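Local coordinates for maternal effect protein oskar (Drosophila melanogaster, PDB 5A4A), which induces germ plasm and the germline in the fly and, through this SGNH hydrolase-like OSK domain, probably binds RNA, at residues P26-D31 / S59-N64; N64-R69 / R104-E109; Q80-I85 / V116-N121; V97-D102 / Y139-F144. One frame throughout, in Å; residues are numbered along the deposited sequence.

Contact 1: residues P26-D31 / S59-N64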
loop_
_atom_site.group_PDB
_atom_site.type_symbol
_atom_site.label_atom_id
_atom_site.label_comp_id
_atom_site.label_asym_id
_atom_site.label_seq_id
_atom_site.Cartn_x
_atom_site.Cartn_y
_atom_site.Cartn_z
ATOM N N PRO A 26 -11.172 -5.298 0.795
ATOM C CA PRO A 26 -10.297 -4.665 1.791
ATOM C C PRO A 26 -9.063 -4.084 1.100
ATOM O O PRO A 26 -8.600 -4.653 0.111
ATOM C CB PRO A 26 -9.879 -5.838 2.689
ATOM C CG PRO A 26 -10.966 -6.869 2.509
ATOM C CD PRO A 26 -11.367 -6.737 1.054
ATOM N N LEU A 27 -8.577 -2.954 1.599
ATOM C CA LEU A 27 -7.359 -2.327 1.105
ATOM C C LEU A 27 -6.244 -2.589 2.084
ATOM O O LEU A 27 -6.410 -2.371 3.288
ATOM C CB LEU A 27 -7.542 -0.818 1.002
ATOM C CG LEU A 27 -8.481 -0.319 -0.080
ATOM C CD1 LEU A 27 -8.718 1.165 0.113
ATOM C CD2 LEU A 27 -7.862 -0.590 -1.443
ATOM N N MET A 28 -5.095 -3.019 1.576
ATOM C CA MET A 28 -3.917 -3.147 2.434
ATOM C C MET A 28 -2.808 -2.255 1.909
ATOM O O MET A 28 -2.489 -2.292 0.733
ATOM C CB MET A 28 -3.430 -4.594 2.502
ATOM C CG MET A 28 -2.176 -4.741 3.367
ATOM S SD MET A 28 -1.861 -6.436 3.896
ATOM C CE MET A 28 -1.360 -7.228 2.365
ATOM N N GLY A 29 -2.222 -1.441 2.769
ATOM C CA GLY A 29 -1.195 -0.532 2.295
ATOM C C GLY A 29 -0.677 0.349 3.408
ATOM O O GLY A 29 -0.933 0.085 4.565
ATOM N N ASP A 30 0.049 1.394 3.027
ATOM C CA ASP A 30 0.666 2.319 3.981
ATOM C C ASP A 30 -0.053 3.679 3.979
ATOM O O ASP A 30 -1.235 3.742 3.654
ATOM C CB ASP A 30 2.171 2.430 3.683
ATOM C CG ASP A 30 2.458 2.787 2.238
ATOM O OD1 ASP A 30 1.779 3.685 1.697
ATOM O OD2 ASP A 30 3.368 2.172 1.632
ATOM N N ASP A 31 0.634 4.767 4.344
ATOM C CA ASP A 31 -0.022 6.080 4.369
ATOM C C ASP A 31 -0.661 6.508 3.064
ATOM O O ASP A 31 -1.641 7.243 3.092
ATOM C CB ASP A 31 0.930 7.195 4.798
ATOM C CG ASP A 31 1.097 7.276 6.296
ATOM O OD1 ASP A 31 0.156 7.759 6.981
ATOM O OD2 ASP A 31 2.176 6.873 6.781
ATOM N N SER A 59 -0.023 3.340 8.715
ATOM C CA SER A 59 1.142 4.196 8.533
ATOM C C SER A 59 2.428 3.427 8.844
ATOM O O SER A 59 2.536 2.779 9.886
ATOM C CB SER A 59 1.059 5.431 9.442
ATOM O OG SER A 59 2.221 6.234 9.276
ATOM N N GLY A 60 3.394 3.492 7.933
ATOM C CA GLY A 60 4.666 2.817 8.134
ATOM C C GLY A 60 4.662 1.321 7.861
ATOM O O GLY A 60 5.626 0.631 8.215
ATOM N N LEU A 61 3.604 0.809 7.234
ATOM C CA LEU A 61 3.522 -0.627 6.948
ATOM C C LEU A 61 4.512 -1.034 5.855
ATOM O O LEU A 61 4.397 -0.610 4.708
ATOM C CB LEU A 61 2.103 -1.035 6.528
ATOM C CG LEU A 61 1.768 -2.532 6.610
ATOM C CD1 LEU A 61 1.657 -2.997 8.074
ATOM C CD2 LEU A 61 0.498 -2.857 5.834
ATOM N N THR A 62 5.484 -1.861 6.216
ATOM C CA THR A 62 6.399 -2.407 5.230
ATOM C C THR A 62 5.826 -3.724 4.709
ATOM O O THR A 62 4.784 -4.196 5.180
ATOM C CB THR A 62 7.765 -2.706 5.852
ATOM O OG1 THR A 62 7.575 -3.619 6.936
ATOM C CG2 THR A 62 8.422 -1.413 6.383
ATOM N N ILE A 63 6.532 -4.330 3.763
ATOM C CA ILE A 63 6.137 -5.637 3.260
ATOM C C ILE A 63 6.131 -6.646 4.412
ATOM O O ILE A 63 5.165 -7.388 4.576
ATOM C CB ILE A 63 7.060 -6.106 2.125
ATOM C CG1 ILE A 63 6.877 -5.217 0.893
ATOM C CG2 ILE A 63 6.762 -7.548 1.748
ATOM C CD1 ILE A 63 8.050 -5.282 -0.084
ATOM N N ASN A 64 7.188 -6.653 5.220
ATOM C CA ASN A 64 7.219 -7.503 6.415
ATOM C C ASN A 64 6.132 -7.143 7.424
ATOM O O ASN A 64 5.538 -8.024 8.051
ATOM C CB ASN A 64 8.605 -7.486 7.070
ATOM C CG ASN A 64 9.588 -8.380 6.347
ATOM O OD1 ASN A 64 9.225 -9.060 5.389
ATOM N ND2 ASN A 64 10.843 -8.381 6.798
HETATM O O HOH W 1 4.969 0.041 2.109
HETATM O O HOH W 2 3.362 4.946 5.476
#
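The carboxylate of Asp31 receives the hydroxyl of Ser59 on the syn side of OD2, 19° out of the carboxylate plane, with Ser59 OG to Asp31 OD2 at 2.6 Å. A second donor, a water, reaches the same OD2 and also accepts from the backbone N of Asp31 and of Gly60, 2.9 Å from Gly60 N, so that one oxygen and one water tie the start of helix 31-40 to the loop 59-61. This is the end of strand 25-29 in the SGNH hydrolase-like fold: the strand runs out into Gly29-Asp30-Asp31, which probably corresponds to the Gly-Asp-Ser motif of the active enzymes, with an aspartate where they carry the nucleophilic serine. The Asp30 carboxylate is split between two jobs. Its OD1 caps the helix that follows by bonding Phe32 N, while OD2 takes a bond from another water, which also donates to Leu61 O. Ser59 OG has a further partner in Gly182 N. Beneath this polar layer the contact turns apolar. Chi1 of -162° sets Leu61 CG anti to its backbone N; the side chain crosses that of Met28 at about a right angle, Leu61 CD2 lying 4.1 Å from Met28 CG. The same methyl, Leu61 CD2, rests 3.5 Å from the carbonyl oxygen Gly29 O.

Contact 2: residues N64-R69 / R104-E109. With SO4 (sulfate ion), chain G.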
loop_
_atom_site.group_PDB
_atom_site.type_symbol
_atom_site.label_atom_id
_atom_site.label_comp_id
_atom_site.label_asym_id
_atom_site.label_seq_id
_atom_site.Cartn_x
_atom_site.Cartn_y
_atom_site.Cartn_z
ATOM N N ASN A 64 7.188 -6.653 5.220
ATOM C CA ASN A 64 7.219 -7.503 6.415
ATOM C C ASN A 64 6.132 -7.143 7.424
ATOM O O ASN A 64 5.538 -8.024 8.051
ATOM C CB ASN A 64 8.605 -7.486 7.070
ATOM C CG ASN A 64 9.588 -8.380 6.347
ATOM O OD1 ASN A 64 9.225 -9.060 5.389
ATOM N ND2 ASN A 64 10.843 -8.381 6.798
ATOM N N GLY A 65 5.858 -5.849 7.569
ATOM C CA GLY A 65 4.748 -5.411 8.398
ATOM C C GLY A 65 3.427 -5.998 7.924
ATOM O O GLY A 65 2.586 -6.388 8.737
ATOM N N ALA A 66 3.249 -6.055 6.604
ATOM C CA ALA A 66 2.026 -6.591 6.017
ATOM C C ALA A 66 1.938 -8.093 6.282
ATOM O O ALA A 66 0.871 -8.617 6.610
ATOM C CB ALA A 66 1.968 -6.293 4.514
ATOM N N ARG A 67 3.070 -8.776 6.152
ATOM C CA ARG A 67 3.152 -10.206 6.444
ATOM C C ARG A 67 2.695 -10.471 7.879
ATOM O O ARG A 67 1.907 -11.392 8.130
ATOM C CB ARG A 67 4.587 -10.709 6.231
ATOM C CG ARG A 67 5.010 -10.838 4.761
ATOM C CD ARG A 67 6.504 -11.153 4.617
ATOM N NE ARG A 67 6.858 -12.485 5.115
ATOM C CZ ARG A 67 8.099 -12.870 5.406
ATOM N NH1 ARG A 67 9.112 -12.029 5.248
ATOM N NH2 ARG A 67 8.330 -14.101 5.846
ATOM N N ASN A 68 3.185 -9.656 8.812
ATOM C CA ASN A 68 2.774 -9.758 10.217
ATOM C C ASN A 68 1.324 -9.366 10.449
ATOM O O ASN A 68 0.615 -10.009 11.233
ATOM C CB ASN A 68 3.678 -8.912 11.127
ATOM C CG ASN A 68 5.081 -9.477 11.243
ATOM O OD1 ASN A 68 5.295 -10.678 11.075
ATOM N ND2 ASN A 68 6.048 -8.607 11.530
ATOM N N ARG A 69 0.883 -8.314 9.770
ATOM C CA ARG A 69 -0.473 -7.801 9.950
ATOM C C ARG A 69 -1.515 -8.860 9.582
ATOM O O ARG A 69 -2.522 -9.014 10.274
ATOM C CB ARG A 69 -0.680 -6.531 9.121
ATOM C CG ARG A 69 -2.053 -5.872 9.285
ATOM C CD ARG A 69 -2.229 -5.273 10.669
ATOM N NE ARG A 69 -3.586 -4.775 10.884
ATOM C CZ ARG A 69 -4.604 -5.526 11.293
ATOM N NH1 ARG A 69 -4.434 -6.828 11.515
ATOM N NH2 ARG A 69 -5.798 -4.980 11.475
ATOM N N ARG A 104 8.030 -11.721 -2.248
ATOM C CA ARG A 104 7.781 -13.095 -2.682
ATOM C C ARG A 104 7.173 -13.904 -1.531
ATOM O O ARG A 104 6.238 -14.679 -1.726
ATOM C CB ARG A 104 9.080 -13.724 -3.199
ATOM C CG ARG A 104 9.006 -15.191 -3.530
ATOM C CD ARG A 104 10.361 -15.683 -4.032
ATOM N NE ARG A 104 10.593 -15.341 -5.434
ATOM C CZ ARG A 104 11.395 -14.370 -5.865
ATOM N NH1 ARG A 104 12.065 -13.611 -5.004
ATOM N NH2 ARG A 104 11.527 -14.159 -7.168
ATOM N N LEU A 105 7.670 -13.676 -0.318
ATOM C CA LEU A 105 7.127 -14.350 0.860
ATOM C C LEU A 105 5.727 -13.860 1.256
ATOM O O LEU A 105 4.928 -14.646 1.766
ATOM C CB LEU A 105 8.092 -14.241 2.044
ATOM C CG LEU A 105 9.403 -15.010 1.867
ATOM C CD1 LEU A 105 10.323 -14.758 3.053
ATOM C CD2 LEU A 105 9.147 -16.501 1.676
ATOM N N LEU A 106 5.437 -12.574 1.041
ATOM C CA LEU A 106 4.083 -12.056 1.270
ATOM C C LEU A 106 3.082 -12.759 0.348
ATOM O O LEU A 106 2.018 -13.215 0.782
ATOM C CB LEU A 106 4.022 -10.531 1.063
ATOM C CG LEU A 106 2.623 -9.892 1.105
ATOM C CD1 LEU A 106 1.938 -10.083 2.468
ATOM C CD2 LEU A 106 2.662 -8.395 0.741
ATOM N N ILE A 107 3.426 -12.838 -0.924
ATOM C CA ILE A 107 2.577 -13.525 -1.896
ATOM C C ILE A 107 2.343 -14.994 -1.518
ATOM O O ILE A 107 1.219 -15.495 -1.586
ATOM C CB ILE A 107 3.165 -13.432 -3.320
ATOM C CG1 ILE A 107 3.230 -11.973 -3.789
ATOM C CG2 ILE A 107 2.331 -14.251 -4.295
ATOM C CD1 ILE A 107 1.870 -11.261 -3.862
ATOM N N LYS A 108 3.403 -15.674 -1.097
ATOM C CA LYS A 108 3.299 -17.071 -0.687
ATOM C C LYS A 108 2.460 -17.228 0.574
ATOM O O LYS A 108 1.664 -18.157 0.684
ATOM C CB LYS A 108 4.702 -17.648 -0.488
ATOM C CG LYS A 108 4.783 -19.012 0.170
ATOM C CD LYS A 108 6.256 -19.370 0.384
ATOM C CE LYS A 108 6.461 -20.363 1.515
ATOM N NZ LYS A 108 5.976 -21.717 1.148
ATOM N N GLU A 109 2.638 -16.316 1.530
ATOM C CA GLU A 109 1.862 -16.357 2.761
ATOM C C GLU A 109 0.367 -16.132 2.507
ATOM O O GLU A 109 -0.479 -16.818 3.076
ATOM C CB GLU A 109 2.387 -15.317 3.755
ATOM C CG GLU A 109 1.470 -15.081 4.926
ATOM C CD GLU A 109 1.999 -14.012 5.863
ATOM O OE1 GLU A 109 3.201 -13.706 5.824
ATOM O OE2 GLU A 109 1.217 -13.459 6.644
HETATM S S SO4 G . 12.017 -14.137 6.588
HETATM O O1 SO4 G . 12.388 -13.865 7.976
HETATM O O2 SO4 G . 10.840 -15.006 6.579
HETATM O O3 SO4 G . 11.722 -12.871 5.917
HETATM O O4 SO4 G . 13.113 -14.799 5.884
HETATM O O HOH W 3 5.576 -15.163 5.501
#
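Arg67 lays its guanidinium across Leu105, whose CB sits 3.6 Å from Arg67 CZ, over the centre of one face, while CD1 reaches under NH2. A bend at chi3 (67°) turns NE out of the line of the chain, and the aliphatic part passes over the Leu106 backbone, Arg67 CG lying 3.8 Å from Leu106 CA. In the plane of the guanidinium, at its edge, a sulfate ion, probably from the crystallisation liquor, is gripped by two almost straight bonds, Arg67 NH1 to O3 and NH2 to O2, both 2.8 Å. NH1 also bonds Asn64 OD1 one turn back, approaching from above the amide's carbonyl plane. The Glu109 carboxylate is turned 66° from the guanidinium plane; the salt bridge, Arg67 NE to Glu109 OE1, is long at 3.9 Å, supplemented by a water joining NH2 to OE1. An alanine at Arg67 would probably leave the sulfate without these two donors and uncover the Leu105 side chain. The two helices run nearly parallel, 18° apart. Glu109 OE2 lies only 2.6 Å from the carbonyl oxygen Arg67 O, an approach that would be explained if the acid held a proton, in which case the ion pair with Arg67 would probably be weakened.

Contact 3: residues Q80-I85 / V116-N121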
loop_
_atom_site.group_PDB
_atom_site.type_symbol
_atom_site.label_atom_id
_atom_site.label_comp_id
_atom_site.label_asym_id
_atom_site.label_seq_id
_atom_site.Cartn_x
_atom_site.Cartn_y
_atom_site.Cartn_z
ATOM N N GLN A 80 -10.518 -11.379 -1.481
ATOM C CA GLN A 80 -9.599 -10.643 -2.343
ATOM C C GLN A 80 -9.245 -9.314 -1.705
ATOM O O GLN A 80 -10.133 -8.564 -1.280
ATOM C CB GLN A 80 -10.208 -10.406 -3.726
ATOM C CG GLN A 80 -10.486 -11.684 -4.515
ATOM C CD GLN A 80 -11.343 -11.427 -5.735
ATOM O OE1 GLN A 80 -10.834 -11.140 -6.822
ATOM N NE2 GLN A 80 -12.656 -11.532 -5.566
ATOM N N ILE A 81 -7.944 -9.037 -1.629
ATOM C CA ILE A 81 -7.451 -7.827 -0.975
ATOM C C ILE A 81 -6.661 -6.984 -1.971
ATOM O O ILE A 81 -5.758 -7.493 -2.625
ATOM C CB ILE A 81 -6.521 -8.194 0.214
ATOM C CG1 ILE A 81 -7.265 -9.075 1.234
ATOM C CG2 ILE A 81 -5.927 -6.930 0.876
ATOM C CD1 ILE A 81 -6.380 -9.582 2.380
ATOM N N ILE A 82 -6.995 -5.699 -2.089
ATOM C CA ILE A 82 -6.217 -4.816 -2.955
ATOM C C ILE A 82 -4.993 -4.311 -2.187
ATOM O O ILE A 82 -5.120 -3.698 -1.127
ATOM C CB ILE A 82 -7.064 -3.639 -3.496
ATOM C CG1 ILE A 82 -8.232 -4.175 -4.346
ATOM C CG2 ILE A 82 -6.201 -2.688 -4.322
ATOM C CD1 ILE A 82 -9.222 -3.100 -4.828
ATOM N N VAL A 83 -3.812 -4.562 -2.743
ATOM C CA VAL A 83 -2.550 -4.318 -2.045
ATOM C C VAL A 83 -1.698 -3.238 -2.701
ATOM O O VAL A 83 -1.465 -3.267 -3.910
ATOM C CB VAL A 83 -1.714 -5.609 -1.997
ATOM C CG1 VAL A 83 -0.377 -5.364 -1.289
ATOM C CG2 VAL A 83 -2.504 -6.725 -1.309
ATOM N N ASN A 84 -1.251 -2.272 -1.900
ATOM C CA ASN A 84 -0.230 -1.325 -2.343
ATOM C C ASN A 84 0.841 -1.270 -1.266
ATOM O O ASN A 84 0.661 -0.626 -0.232
ATOM C CB ASN A 84 -0.829 0.073 -2.567
ATOM C CG ASN A 84 0.186 1.059 -3.128
ATOM O OD1 ASN A 84 0.693 1.929 -2.408
ATOM N ND2 ASN A 84 0.493 0.929 -4.418
ATOM N N ILE A 85 1.950 -1.956 -1.496
ATOM C CA ILE A 85 2.924 -2.160 -0.437
ATOM C C ILE A 85 4.348 -2.106 -1.000
ATOM O O ILE A 85 4.619 -2.594 -2.106
ATOM C CB ILE A 85 2.633 -3.505 0.307
ATOM C CG1 ILE A 85 3.248 -3.535 1.710
ATOM C CG2 ILE A 85 3.059 -4.719 -0.528
ATOM C CD1 ILE A 85 2.578 -2.581 2.695
ATOM N N VAL A 116 -6.556 -13.762 -1.616
ATOM C CA VAL A 116 -6.118 -13.481 -2.984
ATOM C C VAL A 116 -5.659 -12.041 -3.130
ATOM O O VAL A 116 -6.452 -11.127 -2.955
ATOM C CB VAL A 116 -7.260 -13.711 -3.986
ATOM C CG1 VAL A 116 -6.753 -13.545 -5.413
ATOM C CG2 VAL A 116 -7.884 -15.097 -3.787
ATOM N N PRO A 117 -4.374 -11.827 -3.465
ATOM C CA PRO A 117 -3.908 -10.450 -3.647
ATOM C C PRO A 117 -4.292 -9.912 -5.016
ATOM O O PRO A 117 -4.148 -10.626 -6.018
ATOM C CB PRO A 117 -2.373 -10.566 -3.555
ATOM C CG PRO A 117 -2.064 -12.050 -3.466
ATOM C CD PRO A 117 -3.320 -12.814 -3.746
ATOM N N ILE A 118 -4.812 -8.686 -5.034
ATOM C CA ILE A 118 -4.907 -7.877 -6.246
ATOM C C ILE A 118 -3.863 -6.784 -6.086
ATOM O O ILE A 118 -3.949 -5.962 -5.167
ATOM C CB ILE A 118 -6.321 -7.274 -6.419
ATOM C CG1 ILE A 118 -7.345 -8.389 -6.687
ATOM C CG2 ILE A 118 -6.334 -6.261 -7.567
ATOM C CD1 ILE A 118 -8.806 -7.939 -6.583
ATOM N N LEU A 119 -2.838 -6.802 -6.933
ATOM C CA LEU A 119 -1.691 -5.921 -6.723
ATOM C C LEU A 119 -1.855 -4.581 -7.431
ATOM O O LEU A 119 -2.377 -4.517 -8.538
ATOM C CB LEU A 119 -0.379 -6.579 -7.184
ATOM C CG LEU A 119 0.077 -7.846 -6.448
ATOM C CD1 LEU A 119 -0.039 -7.651 -4.957
ATOM C CD2 LEU A 119 -0.710 -9.070 -6.893
ATOM N N THR A 120 -1.435 -3.507 -6.769
ATOM C CA THR A 120 -1.153 -2.259 -7.481
ATOM C C THR A 120 0.361 -2.082 -7.391
ATOM O O THR A 120 0.978 -2.482 -6.397
ATOM C CB THR A 120 -1.852 -1.038 -6.853
ATOM O OG1 THR A 120 -1.481 -0.941 -5.478
ATOM C CG2 THR A 120 -3.394 -1.154 -6.941
ATOM N N ASN A 121 0.971 -1.489 -8.407
ATOM C CA ASN A 121 2.383 -1.162 -8.292
ATOM C C ASN A 121 2.560 0.163 -7.523
ATOM O O ASN A 121 1.585 0.732 -7.025
ATOM C CB ASN A 121 3.109 -1.185 -9.650
ATOM C CG ASN A 121 2.596 -0.135 -10.630
ATOM O OD1 ASN A 121 1.781 0.717 -10.290
ATOM N ND2 ASN A 121 3.088 -0.200 -11.862
HETATM O O HOH W 4 2.245 -3.420 -4.039
#
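Strands 80-84 and 116-120 run parallel, their axes 4.6 Å apart, with Ile81 N, Ile81 O and Val83 N bonded to Val116 O, Ile118 N and Ile118 O. They are the two strands of a beta-alpha-beta crossover in the central sheet of the SGNH-type fold, the chain between them passing through helices 87-91 and 96-112. Gln80 and Val116 lie side by side on one face, where Ile118 also crosses Ile82, CG1 of Ile82 being 4.2 Å from Ile118 CB. On the other face Leu119 CD1 packs 4.0 Å from Val83 CB. Towards the C-terminal ends polar groups take over. Val83 O accepts from both Thr120 N and Thr120 OG1, OG1 lying between Thr120's own backbone N and carbonyl carbon (chi1 56°). A valine at Thr120 would probably cost Val83 O its second donor and leave the Asn84 amide without that acceptor. The amide meets the hydroxyl in its own plane, Asn84 ND2 to Thr120 OG1 at 2.9 Å.

Contact 4: residues V97-D102 / Y139-F144. With SO4 (sulfate ion), chain G.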
loop_
_atom_site.group_PDB
_atom_site.type_symbol
_atom_site.label_atom_id
_atom_site.label_comp_id
_atom_site.label_asym_id
_atom_site.label_seq_id
_atom_site.Cartn_x
_atom_site.Cartn_y
_atom_site.Cartn_z
ATOM N N VAL A 97 17.063 -6.388 -3.096
ATOM C CA VAL A 97 17.009 -7.849 -3.009
ATOM C C VAL A 97 16.148 -8.308 -1.835
ATOM O O VAL A 97 15.388 -9.268 -1.955
ATOM C CB VAL A 97 18.422 -8.504 -2.943
ATOM C CG1 VAL A 97 19.182 -8.052 -1.704
ATOM C CG2 VAL A 97 18.310 -10.021 -2.972
ATOM N N GLN A 98 16.249 -7.596 -0.715
ATOM C CA GLN A 98 15.494 -7.917 0.479
ATOM C C GLN A 98 14.013 -7.599 0.264
ATOM O O GLN A 98 13.135 -8.355 0.680
ATOM C CB GLN A 98 16.051 -7.093 1.635
ATOM C CG GLN A 98 15.785 -7.627 3.006
ATOM C CD GLN A 98 16.399 -6.723 4.059
ATOM O OE1 GLN A 98 15.730 -5.847 4.595
ATOM N NE2 GLN A 98 17.689 -6.912 4.333
ATOM N N ILE A 99 13.748 -6.473 -0.389
ATOM C CA ILE A 99 12.386 -6.067 -0.719
ATOM C C ILE A 99 11.697 -7.124 -1.591
ATOM O O ILE A 99 10.548 -7.503 -1.349
ATOM C CB ILE A 99 12.388 -4.693 -1.433
ATOM C CG1 ILE A 99 12.856 -3.603 -0.463
ATOM C CG2 ILE A 99 11.018 -4.355 -1.990
ATOM C CD1 ILE A 99 12.984 -2.217 -1.088
ATOM N N GLU A 100 12.407 -7.598 -2.607
ATOM C CA GLU A 100 11.865 -8.614 -3.502
ATOM C C GLU A 100 11.677 -9.942 -2.768
ATOM O O GLU A 100 10.655 -10.614 -2.924
ATOM C CB GLU A 100 12.764 -8.758 -4.733
ATOM C CG GLU A 100 12.687 -7.523 -5.622
ATOM C CD GLU A 100 13.698 -7.510 -6.746
ATOM O OE1 GLU A 100 14.603 -8.366 -6.747
ATOM O OE2 GLU A 100 13.582 -6.629 -7.627
ATOM N N HIS A 101 12.665 -10.309 -1.961
ATOM C CA HIS A 101 12.565 -11.504 -1.119
ATOM C C HIS A 101 11.329 -11.460 -0.209
ATOM O O HIS A 101 10.571 -12.431 -0.116
ATOM C CB HIS A 101 13.836 -11.652 -0.283
ATOM C CG HIS A 101 13.751 -12.713 0.767
ATOM N ND1 HIS A 101 13.858 -14.057 0.478
ATOM C CD2 HIS A 101 13.562 -12.633 2.104
ATOM C CE1 HIS A 101 13.745 -14.756 1.592
ATOM N NE2 HIS A 101 13.567 -13.915 2.594
ATOM N N ASP A 102 11.134 -10.334 0.470
ATOM C CA ASP A 102 9.992 -10.167 1.370
ATOM C C ASP A 102 8.667 -10.214 0.615
ATOM O O ASP A 102 7.701 -10.832 1.068
ATOM C CB ASP A 102 10.096 -8.837 2.135
ATOM C CG ASP A 102 11.258 -8.806 3.110
ATOM O OD1 ASP A 102 11.861 -9.870 3.368
ATOM O OD2 ASP A 102 11.568 -7.709 3.631
ATOM N N TYR A 139 11.333 1.723 -10.085
ATOM C CA TYR A 139 11.277 1.128 -11.420
ATOM C C TYR A 139 11.478 -0.385 -11.389
ATOM O O TYR A 139 10.701 -1.125 -11.988
ATOM C CB TYR A 139 12.308 1.814 -12.327
ATOM C CG TYR A 139 12.689 1.030 -13.559
ATOM C CD1 TYR A 139 11.793 0.864 -14.606
ATOM C CD2 TYR A 139 13.955 0.481 -13.682
ATOM C CE1 TYR A 139 12.150 0.150 -15.739
ATOM C CE2 TYR A 139 14.320 -0.225 -14.807
ATOM C CZ TYR A 139 13.413 -0.387 -15.828
ATOM O OH TYR A 139 13.770 -1.097 -16.943
ATOM N N ARG A 140 12.512 -0.850 -10.689
ATOM C CA ARG A 140 12.803 -2.283 -10.646
ATOM C C ARG A 140 11.801 -3.072 -9.811
ATOM O O ARG A 140 11.411 -4.175 -10.180
ATOM C CB ARG A 140 14.228 -2.533 -10.150
ATOM C CG ARG A 140 15.258 -1.986 -11.114
ATOM C CD ARG A 140 16.693 -2.227 -10.670
ATOM N NE ARG A 140 17.569 -1.627 -11.666
ATOM C CZ ARG A 140 18.015 -2.243 -12.759
ATOM N NH1 ARG A 140 17.742 -3.527 -12.991
ATOM N NH2 ARG A 140 18.785 -1.575 -13.598
ATOM N N PHE A 141 11.388 -2.514 -8.682
ATOM C CA PHE A 141 10.419 -3.223 -7.853
ATOM C C PHE A 141 9.086 -3.378 -8.580
ATOM O O PHE A 141 8.438 -4.437 -8.498
ATOM C CB PHE A 141 10.228 -2.531 -6.505
ATOM C CG PHE A 141 9.250 -3.236 -5.602
ATOM C CD1 PHE A 141 9.460 -4.553 -5.224
ATOM C CD2 PHE A 141 8.116 -2.583 -5.144
ATOM C CE1 PHE A 141 8.556 -5.209 -4.399
ATOM C CE2 PHE A 141 7.206 -3.230 -4.316
ATOM C CZ PHE A 141 7.427 -4.541 -3.940
ATOM N N ASN A 142 8.686 -2.337 -9.310
ATOM C CA ASN A 142 7.444 -2.390 -10.065
ATOM C C ASN A 142 7.516 -3.445 -11.155
ATOM O O ASN A 142 6.537 -4.156 -11.389
ATOM C CB ASN A 142 7.074 -1.030 -10.666
ATOM C CG ASN A 142 6.457 -0.092 -9.647
ATOM O OD1 ASN A 142 6.156 -0.496 -8.534
ATOM N ND2 ASN A 142 6.243 1.158 -10.038
ATOM N N LYS A 143 8.674 -3.562 -11.806
ATOM C CA LYS A 143 8.869 -4.627 -12.797
ATOM C C LYS A 143 8.801 -5.999 -12.126
ATOM O O LYS A 143 8.254 -6.953 -12.703
ATOM C CB LYS A 143 10.202 -4.465 -13.537
ATOM C CG LYS A 143 10.169 -3.434 -14.644
ATOM C CD LYS A 143 11.493 -3.382 -15.406
ATOM C CE LYS A 143 11.680 -4.596 -16.299
ATOM N NZ LYS A 143 12.996 -4.544 -17.004
ATOM N N PHE A 144 9.350 -6.091 -10.913
ATOM C CA PHE A 144 9.325 -7.331 -10.138
ATOM C C PHE A 144 7.892 -7.722 -9.788
ATOM O O PHE A 144 7.531 -8.894 -9.901
ATOM C CB PHE A 144 10.182 -7.234 -8.866
ATOM C CG PHE A 144 10.209 -8.507 -8.042
ATOM C CD1 PHE A 144 11.051 -9.557 -8.381
ATOM C CD2 PHE A 144 9.398 -8.645 -6.928
ATOM C CE1 PHE A 144 11.075 -10.722 -7.635
ATOM C CE2 PHE A 144 9.415 -9.808 -6.174
ATOM C CZ PHE A 144 10.257 -10.846 -6.524
HETATM S S SO4 G . 12.017 -14.137 6.588
HETATM O O1 SO4 G . 12.388 -13.865 7.976
HETATM O O2 SO4 G . 10.840 -15.006 6.579
HETATM O O3 SO4 G . 11.722 -12.871 5.917
HETATM O O4 SO4 G . 13.113 -14.799 5.884
#
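Glu100 and Phe144 form the tight part of this helix pair, a CH-pi contact: Glu100 CG stands 3.7 Å from the centroid of the Phe144 ring, 14° off its normal, and the carboxylate beyond it lies nearly parallel to the ring, 15° between the planes, towards the CG/CD1 side and CB. The second CH-pi contact is deeper in. Ile99 places CG2 over a face of Phe141, 3.9 Å from the ring centroid, and the two side chains cross at about a right angle; Glu100 CG comes to the edge of the same ring. No hydrogen bond spans the pair, and the axes stay 10.7 Å apart, so rings bridge the gap. Outward the contact thins. Arg140, exposed, turns from the pair to bridge Asp136 of its own helix, and His101 makes a weak bond from NE2 to a sulfate ion. Inward, Phe141 meets Phe103 edge-to-face and touches Ile63, which also packs on Ile99, so helices 96-112 and 132-148 close on helix 63-71 just beyond the end of strand 80-84.

From the N terminus, contact 1 closes first, bringing the end of strand 25-29 back to the turn that leads into helix 63-71. Contact 2 opens at once, sharing Asn64, and closes on helix 96-112. Before it does, contact 3 opens in strand 80-84 and contact 4 opens in helix 96-112; they close at strand 116-120 and helix 132-148. Contacts 2, 3 and 4 therefore cross one another, and none is nested. Met28 bonds the backbone of Ile82 and Asn84, joining contact 1 to contact 3 within the sheet. Ile63 packs on Leu106 and Ile99, joining helix 63-71 to helix 96-112, and contacts 2 and 4 touch one sulfate.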